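Side-chain contact in dihydrodipicolinate synthase (Oceanobacillus iheyensis HTE831, PDB 3D0C), which probably catalyses the condensation of pyruvate with aspartate semialdehyde to 4-hydroxy-tetrahydrodipicolinate, a step on the way to lysine: residues Lys33-Asp36 with Asp37-Phe41. The protein carries 1 engineered substitution. Sequence-based numbering, arbitrary orientation.
Sequences KGLD and DNVEF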
ATOM      1  N   LYS A  33      19.557  -1.134 -20.438  1.00 30.52           N
ATOM      2  CA  LYS A  33      19.983  -2.192 -21.349  1.00 31.59           C
ATOM      3  C   LYS A  33      19.308  -3.489 -20.895  1.00 29.54           C
ATOM      4  O   LYS A  33      18.675  -4.184 -21.692  1.00 28.29           O
ATOM      5  CB  LYS A  33      21.508  -2.353 -21.285  1.00 34.75           C
ATOM      6  CG  LYS A  33      22.163  -2.830 -22.581  1.00 41.16           C
ATOM      7  CD  LYS A  33      21.643  -4.182 -23.035  1.00 45.42           C
ATOM      8  CE  LYS A  33      22.376  -4.648 -24.288  1.00 48.94           C
ATOM      9  NZ  LYS A  33      21.776  -5.872 -24.879  1.00 50.90           N
ATOM     10  N   GLY A  34      19.451  -3.797 -19.605  1.00 27.09           N
ATOM     11  CA  GLY A  34      18.856  -5.000 -19.046  1.00 27.42           C
ATOM     12  C   GLY A  34      17.357  -5.050 -19.271  1.00 27.83           C
ATOM     13  O   GLY A  34      16.798  -6.116 -19.559  1.00 28.58           O
ATOM     14  N   LEU A  35      16.700  -3.899 -19.133  1.00 27.63           N
ATOM     15  CA  LEU A  35      15.259  -3.805 -19.335  1.00 27.42           C
ATOM     16  C   LEU A  35      14.899  -4.104 -20.785  1.00 27.46           C
ATOM     17  O   LEU A  35      13.961  -4.865 -21.058  1.00 25.35           O
ATOM     18  CB  LEU A  35      14.751  -2.404 -18.969  1.00 29.29           C
ATOM     19  CG  LEU A  35      13.284  -2.130 -19.323  1.00 31.92           C
ATOM     20  CD1 LEU A  35      12.406  -3.199 -18.689  1.00 33.63           C
ATOM     21  CD2 LEU A  35      12.870  -0.740 -18.847  1.00 33.07           C
ATOM     22  N   ASP A  36      15.628  -3.493 -21.718  1.00 25.53           N
ATOM     23  CA  ASP A  36      15.357  -3.722 -23.133  1.00 26.48           C
ATOM     24  C   ASP A  36      15.489  -5.217 -23.434  1.00 25.85           C
ATOM     25  O   ASP A  36      14.662  -5.795 -24.144  1.00 23.54           O
ATOM     26  CB  ASP A  36      16.327  -2.916 -24.020  1.00 29.54           C
ATOM     27  CG  ASP A  36      15.920  -1.438 -24.169  1.00 34.24           C
ATOM     28  OD1 ASP A  36      14.846  -1.042 -23.664  1.00 34.38           O
ATOM     29  OD2 ASP A  36      16.679  -0.671 -24.804  1.00 32.27           O
ATOM     30  N   ASP A  37      16.520  -5.838 -22.874  1.00 24.63           N
ATOM     31  CA  ASP A  37      16.768  -7.256 -23.089  1.00 25.74           C
ATOM     32  C   ASP A  37      15.726  -8.162 -22.460  1.00 24.40           C
ATOM     33  O   ASP A  37      15.442  -9.242 -22.981  1.00 20.36           O
ATOM     34  CB  ASP A  37      18.148  -7.631 -22.563  1.00 27.13           C
ATOM     35  CG  ASP A  37      19.258  -6.989 -23.369  1.00 32.02           C
ATOM     36  OD1 ASP A  37      18.992  -6.593 -24.524  1.00 32.42           O
ATOM     37  OD2 ASP A  37      20.390  -6.891 -22.854  1.00 30.47           O
ATOM     38  N   ASN A  38      15.166  -7.739 -21.335  1.00 23.71           N
ATOM     39  CA  ASN A  38      14.147  -8.558 -20.694  1.00 25.74           C
ATOM     40  C   ASN A  38      12.885  -8.526 -21.551  1.00 25.10           C
ATOM     41  O   ASN A  38      12.211  -9.545 -21.726  1.00 24.13           O
ATOM     42  CB  ASN A  38      13.844  -8.043 -19.287  1.00 27.43           C
ATOM     43  CG  ASN A  38      12.680  -8.771 -18.646  1.00 29.78           C
ATOM     44  OD1 ASN A  38      12.682  -9.999 -18.545  1.00 27.43           O
ATOM     45  ND2 ASN A  38      11.677  -8.018 -18.217  1.00 26.96           N
ATOM     46  N   VAL A  39      12.577  -7.350 -22.091  1.00 24.48           N
ATOM     47  CA  VAL A  39      11.413  -7.164 -22.948  1.00 23.80           C
ATOM     48  C   VAL A  39      11.576  -7.994 -24.228  1.00 25.20           C
ATOM     49  O   VAL A  39      10.630  -8.640 -24.683  1.00 23.20           O
ATOM     50  CB  VAL A  39      11.232  -5.663 -23.307  1.00 26.85           C
ATOM     51  CG1 VAL A  39      10.099  -5.480 -24.310  1.00 26.93           C
ATOM     52  CG2 VAL A  39      10.935  -4.865 -22.038  1.00 25.53           C
ATOM     53  N   GLU A  40      12.778  -7.977 -24.800  1.00 23.14           N
ATOM     54  CA  GLU A  40      13.056  -8.746 -26.017  1.00 27.80           C
ATOM     55  C   GLU A  40      12.908 -10.239 -25.731  1.00 24.62           C
ATOM     56  O   GLU A  40      12.353 -10.988 -26.533  1.00 25.73           O
ATOM     57  CB  GLU A  40      14.482  -8.474 -26.520  1.00 28.53           C
ATOM     58  CG  GLU A  40      14.671  -7.153 -27.252  1.00 37.22           C
ATOM     59  CD  GLU A  40      13.690  -6.966 -28.397  1.00 39.93           C
ATOM     60  OE1 GLU A  40      13.317  -7.970 -29.039  1.00 41.46           O
ATOM     61  OE2 GLU A  40      13.302  -5.810 -28.662  1.00 43.03           O
ATOM     62  N   PHE A  41      13.420 -10.657 -24.578  1.00 25.71           N
ATOM     63  CA  PHE A  41      13.359 -12.048 -24.149  1.00 25.73           C
ATOM     64  C   PHE A  41      11.914 -12.522 -24.101  1.00 25.16           C
ATOM     65  O   PHE A  41      11.593 -13.611 -24.579  1.00 22.52           O
ATOM     66  CB  PHE A  41      13.983 -12.191 -22.760  1.00 29.22           C
ATOM     67  CG  PHE A  41      13.919 -13.583 -22.202  1.00 35.92           C
ATOM     68  CD1 PHE A  41      14.874 -14.535 -22.549  1.00 37.86           C
ATOM     69  CD2 PHE A  41      12.900 -13.946 -21.325  1.00 37.73           C
ATOM     70  CE1 PHE A  41      14.818 -15.829 -22.028  1.00 40.71           C
ATOM     71  CE2 PHE A  41      12.833 -15.235 -20.798  1.00 40.26           C
ATOM     72  CZ  PHE A  41      13.794 -16.180 -21.149  1.00 40.46           C
TER
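Lys33 and Asp37, one helical turn apart, illustrate the i to i+4 salt bridge in helix 32-44, the helix of the first beta-alpha-beta unit of the TIM barrel, between strands 15-17 and 49-50. The lysine chain turns about its CB-CG bond (chi2 -60°) and runs extended from there to NZ, which brings the ammonium to the open end of the carboxylate, close to its plane and facing both oxygens. NZ lies 2.7 Å from Asp37 OD2, on the syn lone pair of that oxygen; a second, weak hydrogen bond runs from NZ to OD1 at 2.9 Å. The grip is therefore forked but unequal. The backbone of the same pair is also joined, by an almost straight bond from Asp37 N to Lys33 O at 3.0 Å.

On the buried flank of the helix the i to i+4 spacing serves apolar packing instead. Leu35 CD1 meets Val39 CG2 at 4.0 Å, the two side chains crossing at a slant, and CG2 also presses on the backbone, 3.2 Å from Leu35 O. That methyl stands beside its own backbone N, a position from which it leans back over the preceding turn. Leu35 also touches Arg73, and Val39 touches Leu77, both on helix 64-78. By contrast, the Lys33-Asp37 pair faces solvent more: Lys33 is exposed, Asp37 partly so, though Lys33 also touches Arg274 in a loop.

Asp36 and Glu40 have the same spacing, yet their carboxylates turn to other partners, forming salt bridges with Arg73 and Arg81, respectively. The chemistry implies a division of labour: apolar contacts and salt bridges to neighbouring parts of the chain join this helix to its surroundings, whereas the Lys33-Asp37 pair links successive turns at the surface, where water probably weakens its attraction.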